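Local coordinates for peptide-binding protein (Photobacterium damsela subsp. piscicida, PDB 6SQX) that cleaves the peptidoglycan of potentially competing bacteria as a secreted endopeptidase of the NlpC/P60 family, probably through a cysteine peptidase mechanism, at residues I122-M126 with S153-S157; R230-V236 with K288-M294; M381-G387 with G467-L473; R142-N147 with S213-V218; D33-Y37 with M400-E404. The contacts are given in a common frame with arbitrary orientation. Numbering follows the deposited sequence.

Contact 1. Residues I122-M126 with S153-S157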
# COMPACT_ATOMS: atom_id res chain seq x y z
N ILE A 122 -10.31 -2.12 -25.01
CA ILE A 122 -9.17 -1.81 -24.15
C ILE A 122 -7.88 -2.37 -24.75
O ILE A 122 -6.85 -1.69 -24.79
CB ILE A 122 -9.42 -2.33 -22.73
CG1 ILE A 122 -10.61 -1.59 -22.11
CG2 ILE A 122 -8.16 -2.17 -21.86
CD1 ILE A 122 -11.06 -2.20 -20.84
N SER A 123 -7.91 -3.64 -25.19
CA SER A 123 -6.73 -4.25 -25.80
C SER A 123 -6.28 -3.46 -27.02
O SER A 123 -5.08 -3.23 -27.23
CB SER A 123 -7.04 -5.70 -26.18
OG SER A 123 -6.03 -6.25 -27.01
N GLU A 124 -7.24 -3.03 -27.86
CA GLU A 124 -6.91 -2.18 -29.00
C GLU A 124 -6.16 -0.94 -28.54
O GLU A 124 -5.10 -0.60 -29.08
CB GLU A 124 -8.17 -1.75 -29.74
CG GLU A 124 -8.81 -2.77 -30.65
CD GLU A 124 -9.94 -2.15 -31.45
OE1 GLU A 124 -9.65 -1.41 -32.42
OE2 GLU A 124 -11.12 -2.38 -31.10
N ASN A 125 -6.72 -0.24 -27.55
CA ASN A 125 -6.14 1.02 -27.09
C ASN A 125 -4.76 0.82 -26.46
O ASN A 125 -3.93 1.74 -26.49
CB ASN A 125 -7.09 1.65 -26.08
CG ASN A 125 -6.86 3.14 -25.87
OD1 ASN A 125 -6.41 3.86 -26.78
ND2 ASN A 125 -7.18 3.62 -24.66
N MET A 126 -4.51 -0.35 -25.87
CA MET A 126 -3.19 -0.64 -25.31
C MET A 126 -2.12 -0.70 -26.39
O MET A 126 -0.95 -0.42 -26.11
CB MET A 126 -3.21 -1.95 -24.52
CG MET A 126 -4.06 -1.82 -23.26
SD MET A 126 -4.41 -3.42 -22.50
CE MET A 126 -2.83 -3.90 -21.80
N SER A 153 -4.75 -1.93 -13.71
CA SER A 153 -4.08 -3.00 -14.44
C SER A 153 -4.31 -2.93 -15.94
O SER A 153 -3.53 -3.53 -16.70
CB SER A 153 -4.53 -4.35 -13.90
OG SER A 153 -5.88 -4.61 -14.21
N LEU A 154 -5.37 -2.27 -16.39
CA LEU A 154 -5.71 -2.00 -17.78
C LEU A 154 -6.05 -0.53 -17.87
O LEU A 154 -6.48 0.06 -16.87
CB LEU A 154 -6.96 -2.80 -18.18
CG LEU A 154 -6.80 -4.32 -18.22
CD1 LEU A 154 -8.16 -4.96 -18.47
CD2 LEU A 154 -5.79 -4.71 -19.32
N PRO A 155 -5.90 0.09 -19.03
CA PRO A 155 -6.16 1.55 -19.13
C PRO A 155 -7.64 1.86 -19.22
O PRO A 155 -8.21 2.14 -20.29
CB PRO A 155 -5.42 1.94 -20.41
CG PRO A 155 -5.43 0.67 -21.25
CD PRO A 155 -5.23 -0.44 -20.23
N THR A 156 -8.29 1.81 -18.05
CA THR A 156 -9.72 2.07 -17.96
C THR A 156 -10.05 2.44 -16.53
O THR A 156 -9.44 1.92 -15.58
CB THR A 156 -10.57 0.85 -18.38
OG1 THR A 156 -11.98 1.17 -18.32
CG2 THR A 156 -10.29 -0.35 -17.49
N SER A 157 -10.99 3.37 -16.39
CA SER A 157 -11.57 3.69 -15.10
C SER A 157 -12.74 2.79 -14.75
O SER A 157 -13.25 2.85 -13.62
CB SER A 157 -12.00 5.15 -15.05
OG SER A 157 -12.92 5.44 -16.08
O HOH W 1 -8.52 1.71 -22.95

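Contact 2. Residues R230-V236 with K288-M294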
# COMPACT_ATOMS: atom_id res chain seq x y z
N ARG A 230 16.29 20.01 0.42
CA ARG A 230 15.68 19.37 1.56
C ARG A 230 14.32 18.82 1.14
O ARG A 230 13.61 19.44 0.36
CB ARG A 230 15.49 20.44 2.63
CG ARG A 230 14.90 20.01 3.91
CD ARG A 230 15.18 21.13 4.96
NE ARG A 230 14.73 22.46 4.49
CZ ARG A 230 15.50 23.49 4.12
NH1 ARG A 230 14.91 24.59 3.67
NH2 ARG A 230 16.82 23.47 4.22
N LEU A 231 13.98 17.63 1.63
CA LEU A 231 12.70 17.00 1.35
C LEU A 231 11.83 17.00 2.60
O LEU A 231 12.33 16.90 3.74
CB LEU A 231 12.90 15.56 0.87
CG LEU A 231 13.70 15.43 -0.43
CD1 LEU A 231 13.97 13.95 -0.73
CD2 LEU A 231 12.94 16.06 -1.62
N VAL A 232 10.51 17.12 2.38
CA VAL A 232 9.56 17.12 3.47
C VAL A 232 8.47 16.10 3.17
O VAL A 232 8.29 15.64 2.04
CB VAL A 232 8.92 18.51 3.75
CG1 VAL A 232 9.96 19.51 4.24
CG2 VAL A 232 8.17 19.02 2.50
N THR A 233 7.69 15.78 4.20
CA THR A 233 6.62 14.81 4.07
C THR A 233 5.47 15.28 4.96
O THR A 233 5.72 15.88 6.02
CB THR A 233 7.12 13.39 4.43
OG1 THR A 233 6.20 12.38 4.01
CG2 THR A 233 7.46 13.26 5.94
N PRO A 234 4.22 15.04 4.56
CA PRO A 234 3.11 15.60 5.35
C PRO A 234 2.99 14.91 6.69
O PRO A 234 3.29 13.72 6.84
CB PRO A 234 1.88 15.30 4.50
CG PRO A 234 2.41 15.21 3.03
CD PRO A 234 3.77 14.51 3.24
N THR A 235 2.44 15.64 7.66
CA THR A 235 2.24 15.09 9.00
C THR A 235 0.80 14.73 9.31
O THR A 235 0.52 14.27 10.43
CB THR A 235 2.79 16.04 10.07
OG1 THR A 235 2.15 17.30 9.90
CG2 THR A 235 4.31 16.22 9.87
N VAL A 236 -0.13 14.91 8.35
CA VAL A 236 -1.52 14.48 8.47
C VAL A 236 -1.89 13.75 7.17
O VAL A 236 -1.19 13.86 6.16
CB VAL A 236 -2.49 15.66 8.71
CG1 VAL A 236 -2.18 16.39 10.05
CG2 VAL A 236 -2.49 16.65 7.52
N LYS A 288 0.91 21.35 6.76
CA LYS A 288 1.40 20.51 7.86
C LYS A 288 2.37 19.47 7.28
O LYS A 288 1.96 18.48 6.65
CB LYS A 288 0.25 19.82 8.59
CG LYS A 288 -0.84 20.78 9.16
CD LYS A 288 -2.15 20.45 8.38
CE LYS A 288 -3.45 21.06 8.89
NZ LYS A 288 -4.60 20.75 7.93
N PHE A 289 3.66 19.71 7.48
CA PHE A 289 4.69 18.82 6.98
C PHE A 289 5.92 18.94 7.85
O PHE A 289 6.02 19.85 8.68
CB PHE A 289 5.02 19.03 5.48
CG PHE A 289 5.46 20.44 5.11
CD1 PHE A 289 6.74 20.89 5.40
CD2 PHE A 289 4.59 21.28 4.42
CE1 PHE A 289 7.15 22.20 5.04
CE2 PHE A 289 4.97 22.57 4.05
CZ PHE A 289 6.26 23.03 4.35
N THR A 290 6.86 18.02 7.65
CA THR A 290 8.09 18.00 8.43
C THR A 290 9.22 17.46 7.57
O THR A 290 8.99 16.75 6.60
CB THR A 290 7.92 17.20 9.73
OG1 THR A 290 8.97 17.53 10.65
CG2 THR A 290 7.98 15.73 9.43
N THR A 291 10.46 17.78 7.96
CA THR A 291 11.60 17.28 7.20
C THR A 291 11.58 15.76 7.15
O THR A 291 11.36 15.09 8.16
CB THR A 291 12.92 17.78 7.82
OG1 THR A 291 12.96 19.21 7.78
CG2 THR A 291 14.13 17.20 7.07
N TRP A 292 11.82 15.22 5.96
CA TRP A 292 11.82 13.79 5.71
C TRP A 292 13.26 13.29 5.67
O TRP A 292 14.14 14.00 5.19
CB TRP A 292 11.14 13.54 4.36
CG TRP A 292 11.09 12.10 3.99
CD1 TRP A 292 10.09 11.21 4.26
CD2 TRP A 292 12.09 11.37 3.26
NE1 TRP A 292 10.42 9.96 3.78
CE2 TRP A 292 11.65 10.04 3.16
CE3 TRP A 292 13.33 11.72 2.72
CZ2 TRP A 292 12.39 9.06 2.49
CZ3 TRP A 292 14.09 10.73 2.09
CH2 TRP A 292 13.61 9.42 1.98
N PRO A 293 13.57 12.07 6.17
CA PRO A 293 12.62 11.18 6.85
C PRO A 293 12.26 11.64 8.25
O PRO A 293 13.08 12.23 8.96
CB PRO A 293 13.40 9.86 6.97
CG PRO A 293 14.54 9.98 6.01
CD PRO A 293 14.89 11.42 5.99
N MET A 294 11.01 11.37 8.63
CA MET A 294 10.59 11.70 9.98
C MET A 294 11.39 10.84 10.97
O MET A 294 11.70 9.68 10.71
CB MET A 294 9.10 11.38 10.09
CG MET A 294 8.50 11.60 11.44
SD MET A 294 6.69 11.36 11.46
CE MET A 294 6.13 12.72 10.46
O HOH W 2 15.46 16.00 3.55

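Contact 3. Residues M381-G387 with G467-L473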
# COMPACT_ATOMS: atom_id res chain seq x y z
N MET A 381 7.96 -3.21 14.64
CA MET A 381 8.98 -3.55 13.66
C MET A 381 8.83 -4.98 13.15
O MET A 381 9.80 -5.52 12.60
CB MET A 381 10.39 -3.31 14.25
CG MET A 381 10.74 -1.84 14.33
SD MET A 381 10.93 -1.07 12.69
CE MET A 381 10.54 0.62 13.11
N THR A 382 7.69 -5.61 13.34
CA THR A 382 7.47 -6.98 12.88
C THR A 382 6.15 -7.03 12.15
O THR A 382 5.15 -6.53 12.66
CB THR A 382 7.37 -7.92 14.09
OG1 THR A 382 8.52 -7.75 14.92
CG2 THR A 382 7.29 -9.39 13.63
N LEU A 383 6.13 -7.64 10.97
CA LEU A 383 4.90 -7.84 10.23
C LEU A 383 4.36 -9.22 10.55
O LEU A 383 5.11 -10.20 10.56
CB LEU A 383 5.19 -7.76 8.72
CG LEU A 383 5.95 -6.54 8.21
CD1 LEU A 383 6.08 -6.54 6.70
CD2 LEU A 383 5.23 -5.24 8.67
N VAL A 384 3.07 -9.32 10.82
CA VAL A 384 2.39 -10.60 10.97
C VAL A 384 1.50 -10.80 9.75
O VAL A 384 0.68 -9.93 9.44
CB VAL A 384 1.55 -10.66 12.26
CG1 VAL A 384 1.12 -12.13 12.53
CG2 VAL A 384 2.34 -10.11 13.44
N SER A 385 1.66 -11.93 9.06
CA SER A 385 0.90 -12.19 7.86
C SER A 385 0.15 -13.50 7.99
O SER A 385 0.52 -14.38 8.77
CB SER A 385 1.79 -12.15 6.61
OG SER A 385 2.88 -13.07 6.71
N PHE A 386 -0.94 -13.62 7.23
CA PHE A 386 -1.92 -14.69 7.38
C PHE A 386 -2.34 -15.12 5.99
O PHE A 386 -2.49 -14.28 5.10
CB PHE A 386 -3.19 -14.19 8.12
CG PHE A 386 -2.90 -13.37 9.37
CD1 PHE A 386 -2.65 -12.00 9.27
CD2 PHE A 386 -2.91 -13.95 10.63
CE1 PHE A 386 -2.38 -11.22 10.39
CE2 PHE A 386 -2.67 -13.18 11.79
CZ PHE A 386 -2.40 -11.80 11.66
N GLY A 387 -2.56 -16.42 5.80
CA GLY A 387 -3.07 -16.86 4.51
C GLY A 387 -3.70 -18.23 4.61
O GLY A 387 -3.71 -18.86 5.67
N GLY A 467 -1.64 -20.45 6.74
CA GLY A 467 -0.40 -19.69 6.67
C GLY A 467 -0.40 -18.61 7.75
O GLY A 467 -1.37 -17.87 7.92
N PHE A 468 0.72 -18.53 8.47
CA PHE A 468 0.82 -17.59 9.58
C PHE A 468 2.30 -17.34 9.78
O PHE A 468 3.05 -18.29 10.01
CB PHE A 468 0.18 -18.24 10.81
CG PHE A 468 0.05 -17.33 12.02
CD1 PHE A 468 1.16 -16.95 12.77
CD2 PHE A 468 -1.19 -16.87 12.40
CE1 PHE A 468 1.02 -16.12 13.88
CE2 PHE A 468 -1.34 -16.04 13.51
CZ PHE A 468 -0.24 -15.64 14.24
N ASN A 469 2.74 -16.10 9.66
CA ASN A 469 4.17 -15.81 9.59
C ASN A 469 4.48 -14.53 10.34
O ASN A 469 3.63 -13.66 10.46
CB ASN A 469 4.67 -15.56 8.15
CG ASN A 469 4.07 -16.52 7.15
OD1 ASN A 469 4.44 -17.70 7.12
ND2 ASN A 469 3.13 -16.05 6.34
N THR A 470 5.70 -14.40 10.82
CA THR A 470 6.23 -13.14 11.29
C THR A 470 7.47 -12.78 10.49
O THR A 470 8.26 -13.67 10.12
CB THR A 470 6.58 -13.16 12.80
OG1 THR A 470 7.49 -14.23 13.07
CG2 THR A 470 5.31 -13.33 13.65
N THR A 471 7.66 -11.49 10.24
CA THR A 471 8.82 -10.99 9.50
C THR A 471 9.37 -9.77 10.23
O THR A 471 8.70 -8.74 10.29
CB THR A 471 8.42 -10.63 8.06
OG1 THR A 471 7.74 -11.73 7.44
CG2 THR A 471 9.65 -10.20 7.24
N LEU A 472 10.58 -9.86 10.76
CA LEU A 472 11.21 -8.69 11.36
C LEU A 472 11.66 -7.74 10.27
O LEU A 472 12.21 -8.16 9.25
CB LEU A 472 12.48 -9.14 12.10
CG LEU A 472 12.30 -9.88 13.40
CD1 LEU A 472 13.70 -10.22 13.98
CD2 LEU A 472 11.51 -9.03 14.35
N LEU A 473 11.52 -6.43 10.50
CA LEU A 473 12.00 -5.43 9.57
C LEU A 473 13.42 -4.97 9.87
O LEU A 473 14.07 -4.39 9.00
CB LEU A 473 11.09 -4.21 9.59
CG LEU A 473 9.64 -4.48 9.22
CD1 LEU A 473 8.88 -3.16 9.29
CD2 LEU A 473 9.53 -5.08 7.81
O HOH W 3 5.01 -11.83 7.91

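Contact 4. Residues R142-N147 with S213-V218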
# COMPACT_ATOMS: atom_id res chain seq x y z
N ARG A 142 12.45 8.69 -17.95
CA ARG A 142 12.31 8.95 -16.52
C ARG A 142 11.24 9.99 -16.30
O ARG A 142 11.10 10.93 -17.09
CB ARG A 142 13.64 9.46 -15.96
CG ARG A 142 14.74 8.38 -16.02
CD ARG A 142 16.12 8.87 -15.59
NE ARG A 142 17.04 7.74 -15.61
CZ ARG A 142 18.36 7.82 -15.63
NH1 ARG A 142 18.97 9.01 -15.66
NH2 ARG A 142 19.07 6.70 -15.63
N GLY A 143 10.47 9.81 -15.22
CA GLY A 143 9.35 10.70 -14.99
C GLY A 143 8.96 10.84 -13.54
O GLY A 143 9.65 10.36 -12.63
N ILE A 144 7.83 11.52 -13.32
CA ILE A 144 7.35 11.80 -11.97
C ILE A 144 5.83 11.88 -12.00
O ILE A 144 5.23 12.32 -12.99
CB ILE A 144 8.04 13.07 -11.42
CG1 ILE A 144 7.93 13.16 -9.89
CG2 ILE A 144 7.51 14.36 -12.07
CD1 ILE A 144 8.89 14.16 -9.28
N VAL A 145 5.20 11.49 -10.89
CA VAL A 145 3.75 11.66 -10.72
C VAL A 145 3.46 13.12 -10.37
O VAL A 145 4.07 13.66 -9.44
CB VAL A 145 3.21 10.70 -9.64
CG1 VAL A 145 1.71 10.94 -9.38
CG2 VAL A 145 3.46 9.24 -10.06
N VAL A 146 2.56 13.75 -11.13
CA VAL A 146 2.15 15.13 -10.86
C VAL A 146 0.77 15.24 -10.22
O VAL A 146 0.49 16.27 -9.60
CB VAL A 146 2.29 16.06 -12.09
CG1 VAL A 146 3.75 16.12 -12.56
CG2 VAL A 146 1.33 15.68 -13.25
N ASN A 147 -0.10 14.26 -10.37
CA ASN A 147 -1.35 14.22 -9.62
C ASN A 147 -1.50 12.85 -8.98
O ASN A 147 -1.14 11.84 -9.58
CB ASN A 147 -2.56 14.47 -10.54
CG ASN A 147 -2.66 15.91 -10.99
OD1 ASN A 147 -2.63 16.84 -10.17
ND2 ASN A 147 -2.83 16.12 -12.29
N SER A 213 -2.46 12.68 -17.93
CA SER A 213 -2.37 13.98 -17.27
C SER A 213 -1.79 13.89 -15.86
O SER A 213 -1.47 14.92 -15.26
CB SER A 213 -3.75 14.62 -17.22
OG SER A 213 -4.67 13.78 -16.52
N SER A 214 -1.67 12.69 -15.29
CA SER A 214 -1.17 12.56 -13.92
C SER A 214 0.34 12.37 -13.86
O SER A 214 0.90 12.32 -12.76
CB SER A 214 -1.86 11.39 -13.22
OG SER A 214 -1.24 10.15 -13.54
N ILE A 215 1.02 12.30 -15.01
CA ILE A 215 2.45 12.06 -15.04
C ILE A 215 3.14 13.03 -15.99
O ILE A 215 2.50 13.67 -16.83
CB ILE A 215 2.78 10.58 -15.40
CG1 ILE A 215 2.09 10.07 -16.69
CG2 ILE A 215 2.27 9.67 -14.26
CD1 ILE A 215 2.73 10.53 -17.97
N ALA A 216 4.46 13.15 -15.82
CA ALA A 216 5.27 13.99 -16.70
C ALA A 216 6.67 13.41 -16.74
O ALA A 216 7.10 12.76 -15.79
CB ALA A 216 5.32 15.43 -16.14
N ASN A 217 7.38 13.61 -17.86
CA ASN A 217 8.77 13.15 -17.83
C ASN A 217 9.65 14.19 -17.16
O ASN A 217 9.24 15.34 -16.92
CB ASN A 217 9.32 12.73 -19.21
CG ASN A 217 9.50 13.86 -20.16
OD1 ASN A 217 8.64 14.74 -20.28
ND2 ASN A 217 10.63 13.84 -20.89
N VAL A 218 10.86 13.78 -16.79
CA VAL A 218 11.81 14.67 -16.13
C VAL A 218 13.11 14.63 -16.92
O VAL A 218 13.44 13.61 -17.54
CB VAL A 218 12.04 14.33 -14.64
CG1 VAL A 218 10.73 14.46 -13.86
CG2 VAL A 218 12.60 12.94 -14.46
O HOH W 4 -4.47 13.95 -13.82

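Contact 5. Residues D33-Y37 with M400-E404. With EDO (1,2-ethanediol), chain O.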
# COMPACT_ATOMS: atom_id res chain seq x y z
N ASP A 33 -5.90 4.25 20.06
CA ASP A 33 -4.89 5.27 20.31
C ASP A 33 -3.57 4.53 20.51
O ASP A 33 -3.44 3.77 21.47
CB ASP A 33 -5.27 6.07 21.55
CG ASP A 33 -4.26 7.19 21.86
OD1 ASP A 33 -3.17 7.28 21.25
OD2 ASP A 33 -4.55 8.04 22.74
N ALA A 34 -2.62 4.72 19.59
CA ALA A 34 -1.38 3.98 19.67
C ALA A 34 -0.65 4.26 20.98
O ALA A 34 0.13 3.42 21.44
CB ALA A 34 -0.46 4.35 18.49
N PHE A 35 -0.91 5.40 21.62
CA PHE A 35 -0.18 5.69 22.84
C PHE A 35 -0.62 4.80 24.00
O PHE A 35 0.10 4.73 25.00
CB PHE A 35 -0.35 7.17 23.25
CG PHE A 35 0.47 8.12 22.41
CD1 PHE A 35 1.84 8.20 22.60
CD2 PHE A 35 -0.11 8.90 21.43
CE1 PHE A 35 2.61 9.07 21.86
CE2 PHE A 35 0.67 9.77 20.66
CZ PHE A 35 2.04 9.84 20.87
N HIS A 36 -1.79 4.15 23.88
CA HIS A 36 -2.25 3.21 24.90
C HIS A 36 -1.34 1.99 24.99
O HIS A 36 -1.34 1.28 26.01
CB HIS A 36 -3.69 2.80 24.58
CG HIS A 36 -4.38 2.05 25.67
ND1 HIS A 36 -4.89 2.66 26.79
CD2 HIS A 36 -4.68 0.73 25.78
CE1 HIS A 36 -5.47 1.75 27.56
NE2 HIS A 36 -5.36 0.57 26.97
N TYR A 37 -0.54 1.76 23.95
CA TYR A 37 0.30 0.58 23.83
C TYR A 37 1.77 0.94 23.90
O TYR A 37 2.62 0.14 23.50
CB TYR A 37 -0.02 -0.18 22.54
CG TYR A 37 -1.53 -0.32 22.38
CD1 TYR A 37 -2.22 -1.25 23.15
CD2 TYR A 37 -2.26 0.55 21.57
CE1 TYR A 37 -3.61 -1.36 23.07
CE2 TYR A 37 -3.67 0.46 21.49
CZ TYR A 37 -4.33 -0.51 22.25
OH TYR A 37 -5.69 -0.65 22.20
N MET A 400 2.17 -4.92 17.32
CA MET A 400 2.36 -3.81 18.26
C MET A 400 2.60 -4.28 19.69
O MET A 400 2.61 -3.46 20.60
CB MET A 400 1.17 -2.84 18.23
CG MET A 400 1.23 -1.90 17.03
SD MET A 400 -0.26 -0.86 16.95
CE MET A 400 -0.21 0.01 18.55
N GLY A 401 2.83 -5.57 19.92
CA GLY A 401 2.98 -6.05 21.28
C GLY A 401 1.70 -6.63 21.85
O GLY A 401 0.97 -7.34 21.14
N THR A 402 1.41 -6.33 23.12
CA THR A 402 0.24 -6.89 23.80
C THR A 402 -0.54 -5.81 24.54
O THR A 402 -0.07 -4.68 24.73
CB THR A 402 0.67 -7.98 24.81
OG1 THR A 402 1.53 -7.42 25.81
CG2 THR A 402 1.40 -9.13 24.12
N THR A 403 -1.75 -6.17 24.97
CA THR A 403 -2.57 -5.32 25.81
C THR A 403 -3.44 -6.22 26.68
O THR A 403 -3.60 -7.41 26.41
CB THR A 403 -3.42 -4.36 24.95
OG1 THR A 403 -3.91 -3.27 25.75
CG2 THR A 403 -4.60 -5.06 24.30
N GLU A 404 -4.04 -5.63 27.72
CA GLU A 404 -5.04 -6.32 28.52
C GLU A 404 -6.41 -6.10 27.89
O GLU A 404 -6.86 -4.96 27.77
CB GLU A 404 -5.02 -5.78 29.94
CG GLU A 404 -3.78 -6.16 30.72
CD GLU A 404 -3.65 -7.67 30.97
OE1 GLU A 404 -4.67 -8.34 31.27
OE2 GLU A 404 -2.51 -8.19 30.86
C1 EDO O . -7.01 -2.70 25.87
O1 EDO O . -5.79 -2.58 26.59
C2 EDO O . -7.26 -1.43 25.08
O2 EDO O . -8.64 -1.28 25.05
O HOH W 5 -2.09 -1.58 26.71
O HOH W 6 3.61 -2.27 22.78

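Contact 1. Residues I122-M126 with S153-S157
In a helix-on-loop packing beside the five-stranded sheet of the SH3b1-type region, the last turn of helix 118-126 lies across the loop that follows strand 149-152. I122 and M126 are four residues apart, joined by the helical bond from M126 N to I122 O (2.9 Å), so both side chains can meet the same loop. The branched I122 puts CG2 3.9 Å from L154 CB and 3.8 Å from P155 CD, while its CD1 lies 3.9 Å from T156 CG2. M126, long and flexible, reaches the loop by bending its thioether: CG is 3.5 Å from P155 CG and SD 3.7 Å from L154 CD2. P155 is the centre of an inverse gamma turn, a tight bend in which T156 N makes a weak 2.8 Å hydrogen bond to L154 O; the kink suits proline, whose phi is restricted by its ring, and offers its compact apolar ring to the helix. W209 of strand 206-211, an outer strand of the sheet, touches both M126 and P155. On the more polar flank, water 1 joins the segments, accepting from N125 ND2 at 2.9 Å and donating to P155 O at 2.7 Å, whereas N125 OD1 accepts from D195 N.

Contact 2. Residues R230-V236 with K288-M294
F289 lays its ring against V232, with V232 CB 3.6 Å from F289 CD1 and V232 CG2 in an off-centre CH-pi contact 4.2 Å from the ring centroid. Beta-branched valine suits an extended strand and gives the ring a compact apolar surface. Beneath this pair the two strands run antiparallel, their axes 4.4 Å apart at closest approach. T233 and T290 form the hydrogen-bonded pair, T233 N to T290 O and T290 N to T233 O both measuring 2.9 Å. Further bonds, W292 N to L231 O (2.8 Å) and T235 N to K288 O (3.1 Å), extend the pairing in both directions. P234, lacking an amide hydrogen, fits at a non-hydrogen-bonded position opposite F289. Water 2 bridges one end, accepting from L231 N and donating to W292 O, each at 2.9 Å. The W292 indole lies beside L231 and T233, with CE3 4.2 Å from L231 CD1 and CD1 3.7 Å from T233 CB; its NE1 bonds S333 O. Strand 289-291 is an outermost strand of a five-stranded antiparallel sheet, and 230-234 pairs on its other side with 259-262. W292 meets helix 50-64 at F60 and N61, while M294 packs on helices 298-308 and 326-334.

Contact 3. Residues M381-G387 with G467-L473
G467 opens the second strand beside G387, and the two glycines exchange backbone hydrogen bonds, G467 N to G387 O and G387 N to G467 O, both 2.8 Å; without side chains their CA atoms come within 4.5 Å. F468 follows opposite F386 in a non-hydrogen-bonded pair. The edge of the F386 ring is directed at the F468 face in an offset edge-to-face stack, centroids 5.4 Å apart and planes at 89°, and V384 CG1 lies 4.1 Å from F468 CZ. N469 pairs with S385 through N469 N to S385 O (2.9 Å) and S385 N to N469 O (3.0 Å), and its side-chain amide donates from ND2 to the hydroxyl OG of S385 at 3.0 Å. T470 faces V384, its CB 3.9 Å from T382 CG2. T471 N bonds L383 O and L383 N bonds T471 O, each at 2.9 Å; water 3 donates to T471 OG1 (2.8 Å), which also bonds A347 O, and to L383 O (3.1 Å), and is hydrogen-bonded to S385 OG (2.7 Å). L472 sets CD2 3.3 Å from T382 OG1, itself hydrogen-bonded to I378 O, and L473 ends the pairing with N to M381 O (2.9 Å), its CD2 3.9 Å from L383 CG. Both strands lie inside the six-stranded antiparallel sheet, between 353-355 and 395-405, that forms the beta half of the papain-like NlpC/P60 fold.

Contact 4. Residues R142-N147 with S213-V218
Five backbone hydrogen bonds hold strands 142-145 and 215-217 and their flanks antiparallel. R142 O accepts from V218 N at 2.9 Å; I144 and A216 satisfy each other, I144 N to A216 O at 2.9 Å and A216 N to I144 O at 3.0 Å. S214 O serves two donors, V146 N (2.7 Å) and N147 N (3.2 Å). G143 suits its place because a CB there would clash with A216 O; its own O accepts from W68 NE1. N147 ND2 donates to water 4 (3.1 Å), also hydrogen-bonded to S213 OG (2.7 Å), while N147 OD1 is met by K251. R142 forms a salt bridge with D70, and S214 OG bonds P211 O. Apolar contacts include I144 CG2 to V218 CG1 at 3.7 Å and V146 CG1 to A216 CB at 4.0 Å. Strand 215-217 ends the five-stranded SH3b1-type sheet beside 142-145, but N217 has backbone hydrogen bonds to G275 and A277, and I215 O accepts from K271 NZ; I144 and V218 pack on helix 220-226 and A277.

Contact 5. Residues D33-Y37 with M400-E404
Water, more than direct polar contact, joins these segments: water 6 donates to Y37 O and M400 O, both at 2.7 Å, and water 5 donates to H36 O (3.0 Å) and is hydrogen-bonded to T403 OG1 (2.7 Å). Direct contact centres on Y37: its CD2 lies 3.7 Å from M400 CE, broad ring against flexible thioether, and its CE1 3.3 Å from T403 OG1, while its OH bonds T31 O. Small A34 lets M400 CE approach its CB at 4.3 Å. Glycine suits position G401 (phi 96°, psi -139°), since a CB would jam against the preceding carbonyl O. D33, just before the 3-10 segment 34-36, makes an Asx turn, OD1 accepting from F35 N at 3.0 Å and also from N306 ND2. A 1,2-ethanediol, probably from the crystallisation liquor, has O1, less surely placed, hydrogen-bonded to H36 NE2 (3.2 Å). The loop lies between helix 298-308, touched by A34 and F35, and the six-stranded NlpC/P60 sheet, where Y37 reaches I412 and I439 of strands 408-415 and 438-441.

Overall arrangement
Contact 5 joins residues near the N-terminus to strand 395-405, closing a loop of the chain inside which contacts 1, 4 and 2 are nested. Contacts 1 and 4 alternate along the chain and lie in and beside the SH3b1-type sheet, centres about 19 Å apart. Contact 2 follows in a separate five-stranded sheet, its centre about 21 Å from that of contact 4 and about 28 Å from that of contact 3. Contacts 3 and 5 share the six-stranded NlpC/P60 sheet through neighbouring strands 382-387 and 395-405, centres about 18 Å apart. Contacts 1 and 5 stand farthest apart, about 45 Å between centres. The N-terminal loop packs directly on the peptidase-family sheet, far from the SH3-like part.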